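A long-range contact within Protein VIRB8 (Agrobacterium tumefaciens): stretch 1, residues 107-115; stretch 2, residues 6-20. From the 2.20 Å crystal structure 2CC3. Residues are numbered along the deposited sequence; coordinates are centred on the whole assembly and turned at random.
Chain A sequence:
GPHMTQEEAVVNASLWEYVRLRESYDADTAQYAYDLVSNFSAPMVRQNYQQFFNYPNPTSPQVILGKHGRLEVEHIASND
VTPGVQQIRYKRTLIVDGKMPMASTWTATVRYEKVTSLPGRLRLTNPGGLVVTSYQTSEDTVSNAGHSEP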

# COMPACT_ATOMS: atom_id res chain seq x y z
N THR A 107 -15.53 -6.71 12.22
CA THR A 107 -16.30 -6.06 11.19
C THR A 107 -15.99 -4.55 11.32
O THR A 107 -16.30 -3.96 12.36
CB THR A 107 -17.81 -6.30 11.37
OG1 THR A 107 -18.07 -7.71 11.44
CG2 THR A 107 -18.62 -5.69 10.23
N ALA A 108 -15.37 -3.94 10.31
CA ALA A 108 -15.28 -2.48 10.34
C ALA A 108 -16.52 -1.89 9.69
O ALA A 108 -16.99 -2.40 8.65
CB ALA A 108 -13.95 -1.95 9.64
N THR A 109 -17.08 -0.85 10.30
CA THR A 109 -18.15 -0.07 9.67
C THR A 109 -17.57 1.27 9.20
O THR A 109 -17.07 2.05 10.01
CB THR A 109 -19.41 0.10 10.59
OG1 THR A 109 -19.85 -1.20 11.02
CG2 THR A 109 -20.55 0.76 9.84
N VAL A 110 -17.64 1.52 7.89
CA VAL A 110 -16.92 2.67 7.29
C VAL A 110 -17.86 3.55 6.47
O VAL A 110 -18.39 3.11 5.45
CB VAL A 110 -15.71 2.25 6.41
CG1 VAL A 110 -14.93 3.48 5.90
CG2 VAL A 110 -14.76 1.31 7.18
N ARG A 111 -18.08 4.77 6.95
CA ARG A 111 -18.78 5.80 6.18
C ARG A 111 -17.74 6.70 5.51
O ARG A 111 -16.73 7.08 6.11
CB ARG A 111 -19.72 6.64 7.10
CG ARG A 111 -20.71 7.54 6.35
CD ARG A 111 -21.44 8.56 7.23
NE ARG A 111 -22.44 7.90 8.06
CZ ARG A 111 -23.65 7.54 7.65
NH1 ARG A 111 -24.05 7.77 6.40
NH2 ARG A 111 -24.46 6.92 8.49
N TYR A 112 -18.00 7.05 4.26
CA TYR A 112 -17.02 7.82 3.50
C TYR A 112 -17.78 8.82 2.67
O TYR A 112 -18.95 8.60 2.37
CB TYR A 112 -16.17 6.87 2.61
CG TYR A 112 -16.97 6.15 1.52
CD1 TYR A 112 -17.07 6.69 0.24
CD2 TYR A 112 -17.64 4.94 1.78
CE1 TYR A 112 -17.81 6.06 -0.73
CE2 TYR A 112 -18.37 4.28 0.78
CZ TYR A 112 -18.45 4.86 -0.46
OH TYR A 112 -19.17 4.29 -1.49
N GLU A 113 -17.11 9.91 2.29
CA GLU A 113 -17.58 10.85 1.28
C GLU A 113 -16.56 10.91 0.13
O GLU A 113 -15.43 10.46 0.26
CB GLU A 113 -17.75 12.24 1.89
CG GLU A 113 -16.42 12.99 2.13
CD GLU A 113 -16.50 14.13 3.18
OE1 GLU A 113 -15.48 14.82 3.35
OE2 GLU A 113 -17.55 14.33 3.83
N LYS A 114 -16.97 11.47 -0.99
CA LYS A 114 -16.05 11.88 -2.05
C LYS A 114 -15.80 13.38 -2.02
O LYS A 114 -16.75 14.16 -2.03
CB LYS A 114 -16.66 11.51 -3.39
CG LYS A 114 -16.07 10.26 -3.91
CD LYS A 114 -17.09 9.36 -4.58
CE LYS A 114 -16.36 8.11 -5.07
NZ LYS A 114 -15.37 8.40 -6.19
N VAL A 115 -14.54 13.78 -1.96
CA VAL A 115 -14.17 15.17 -2.25
C VAL A 115 -13.69 15.29 -3.71
O VAL A 115 -12.97 14.41 -4.22
CB VAL A 115 -13.15 15.74 -1.24
CG1 VAL A 115 -13.64 15.55 0.17
CG2 VAL A 115 -11.78 15.10 -1.42
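Stretch 2, residues 6-20: QEEAVVNASLWEYVR

Residues 6-20 form a continuous α-helix, its backbone held by regular i to i-4 hydrogen bonds, and it packs across the strand 107-114. The two N-to-C directions make an angle of 125°, closer to antiparallel than parallel, so the helix runs from Glu7, beside Lys114, to Val19, beside Ala108, and continues beyond this stretch; the axes approach to 10.5 Å. Along the strand, alternate residues Ala108, Val110, Tyr112 and Lys114 point toward the helix, which answers with Val19, Leu15, Val11 and Glu7, spaced about one turn apart.

At Ala108 the strand offers only a methyl, and CB lies 4.2 Å from Val19 CG2; the CA atoms of Ala108 and Val19 are 7.5 Å apart, and those of Val110 and Leu15, with larger side chains, 7.7 Å. Leu15, with the largest covered area, is the central bump: its branched, apolar end suits the buried hollow between Val110 and Tyr112, with CD2 3.4 Å from Val110 CG1 and CD1 3.7 Å from Tyr112 CD2. The long tyrosine ring then reaches on to Val11, whose CG1 is 3.7 Å from Tyr112 CZ, so its carbon surface serves two aliphatic partners.

At the more exposed end, charge replaces apolar packing. Lys114 extends toward the helix, and its NZ donates to Glu7 OE1 at 2.7 Å in a salt bridge.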

# COMPACT_ATOMS: atom_id res chain seq x y z
N GLN A 6 -15.77 0.68 -12.40
CA GLN A 6 -14.46 1.00 -11.87
C GLN A 6 -14.54 1.87 -10.62
O GLN A 6 -13.71 1.72 -9.72
CB GLN A 6 -13.50 1.61 -12.91
CG GLN A 6 -12.02 1.54 -12.41
CD GLN A 6 -11.01 1.95 -13.44
OE1 GLN A 6 -10.74 1.21 -14.38
NE2 GLN A 6 -10.46 3.11 -13.27
N GLU A 7 -15.55 2.74 -10.54
CA GLU A 7 -15.79 3.60 -9.37
C GLU A 7 -16.00 2.77 -8.11
O GLU A 7 -15.40 3.04 -7.09
CB GLU A 7 -16.98 4.56 -9.60
CG GLU A 7 -17.71 5.05 -8.34
CD GLU A 7 -16.86 5.88 -7.38
OE1 GLU A 7 -15.65 6.09 -7.63
OE2 GLU A 7 -17.40 6.34 -6.35
N GLU A 8 -16.85 1.76 -8.23
CA GLU A 8 -17.11 0.78 -7.18
C GLU A 8 -15.87 -0.06 -6.87
O GLU A 8 -15.60 -0.36 -5.71
CB GLU A 8 -18.41 0.01 -7.54
CG GLU A 8 -18.55 -1.48 -7.27
CD GLU A 8 -19.74 -2.06 -8.08
OE1 GLU A 8 -20.17 -1.41 -9.07
OE2 GLU A 8 -20.25 -3.16 -7.74
N ALA A 9 -15.07 -0.38 -7.89
CA ALA A 9 -13.80 -1.11 -7.65
C ALA A 9 -12.82 -0.26 -6.85
O ALA A 9 -12.21 -0.73 -5.87
CB ALA A 9 -13.16 -1.60 -8.96
N VAL A 10 -12.66 0.99 -7.27
CA VAL A 10 -11.84 1.96 -6.57
C VAL A 10 -12.27 2.19 -5.11
O VAL A 10 -11.42 2.25 -4.22
CB VAL A 10 -11.75 3.27 -7.39
CG1 VAL A 10 -10.86 4.32 -6.70
CG2 VAL A 10 -11.16 2.95 -8.76
N VAL A 11 -13.57 2.34 -4.87
CA VAL A 11 -14.08 2.43 -3.49
C VAL A 11 -13.59 1.30 -2.62
O VAL A 11 -12.96 1.54 -1.56
CB VAL A 11 -15.62 2.45 -3.45
CG1 VAL A 11 -16.11 2.41 -2.01
CG2 VAL A 11 -16.17 3.74 -4.11
N ASN A 12 -13.84 0.06 -3.08
CA ASN A 12 -13.61 -1.14 -2.28
C ASN A 12 -12.15 -1.33 -1.95
O ASN A 12 -11.79 -1.73 -0.82
CB ASN A 12 -14.14 -2.41 -2.98
CG ASN A 12 -15.65 -2.41 -3.14
OD1 ASN A 12 -16.38 -1.66 -2.51
ND2 ASN A 12 -16.12 -3.26 -4.02
N ALA A 13 -11.32 -1.06 -2.96
CA ALA A 13 -9.89 -1.05 -2.83
C ALA A 13 -9.39 0.02 -1.85
O ALA A 13 -8.51 -0.27 -1.03
CB ALA A 13 -9.22 -0.92 -4.23
N SER A 14 -9.90 1.24 -1.94
CA SER A 14 -9.34 2.33 -1.06
C SER A 14 -9.78 2.11 0.42
O SER A 14 -9.02 2.38 1.35
CB SER A 14 -9.73 3.75 -1.51
OG SER A 14 -9.56 4.03 -2.90
N LEU A 15 -11.01 1.63 0.60
CA LEU A 15 -11.58 1.41 1.93
C LEU A 15 -10.92 0.25 2.63
O LEU A 15 -10.64 0.33 3.84
CB LEU A 15 -13.10 1.25 1.87
CG LEU A 15 -13.89 2.51 1.50
CD1 LEU A 15 -15.33 2.16 1.11
CD2 LEU A 15 -13.89 3.53 2.62
N TRP A 16 -10.58 -0.78 1.85
CA TRP A 16 -9.82 -1.93 2.36
C TRP A 16 -8.41 -1.59 2.69
O TRP A 16 -7.85 -2.03 3.71
CB TRP A 16 -9.83 -3.10 1.38
CG TRP A 16 -8.86 -4.13 1.81
CD1 TRP A 16 -7.71 -4.51 1.15
CD2 TRP A 16 -8.87 -4.87 3.03
NE1 TRP A 16 -7.03 -5.44 1.87
CE2 TRP A 16 -7.72 -5.69 3.03
CE3 TRP A 16 -9.75 -4.93 4.12
CZ2 TRP A 16 -7.42 -6.56 4.09
CZ3 TRP A 16 -9.44 -5.79 5.17
CH2 TRP A 16 -8.29 -6.59 5.15
N GLU A 17 -7.78 -0.82 1.82
CA GLU A 17 -6.45 -0.29 2.12
C GLU A 17 -6.50 0.55 3.42
O GLU A 17 -5.63 0.44 4.28
CB GLU A 17 -5.91 0.50 0.94
CG GLU A 17 -4.55 1.10 1.17
CD GLU A 17 -4.24 2.20 0.18
OE1 GLU A 17 -5.06 2.45 -0.77
OE2 GLU A 17 -3.19 2.83 0.37
N TYR A 18 -7.55 1.36 3.55
CA TYR A 18 -7.79 2.09 4.81
C TYR A 18 -7.82 1.15 5.99
O TYR A 18 -7.02 1.27 6.94
CB TYR A 18 -9.07 2.93 4.77
CG TYR A 18 -9.24 3.83 6.01
CD1 TYR A 18 -8.65 5.10 6.05
CD2 TYR A 18 -9.99 3.41 7.12
CE1 TYR A 18 -8.80 5.93 7.16
CE2 TYR A 18 -10.13 4.20 8.24
CZ TYR A 18 -9.54 5.46 8.27
OH TYR A 18 -9.67 6.26 9.38
N VAL A 19 -8.73 0.19 5.93
CA VAL A 19 -8.79 -0.81 7.00
C VAL A 19 -7.44 -1.46 7.24
O VAL A 19 -6.93 -1.48 8.38
CB VAL A 19 -9.82 -1.93 6.67
CG1 VAL A 19 -9.84 -3.01 7.76
CG2 VAL A 19 -11.16 -1.32 6.50
N ARG A 20 -6.82 -1.97 6.17
CA ARG A 20 -5.59 -2.70 6.35
C ARG A 20 -4.54 -1.81 7.02
O ARG A 20 -3.88 -2.25 7.97
CB ARG A 20 -5.10 -3.22 4.99
CG ARG A 20 -3.86 -4.07 5.01
CD ARG A 20 -3.30 -4.32 3.57
NE ARG A 20 -2.67 -3.13 2.97
CZ ARG A 20 -1.37 -2.79 3.06
NH1 ARG A 20 -0.48 -3.53 3.73
NH2 ARG A 20 -0.95 -1.68 2.46
O HOH W 1 -19.23 6.45 -4.20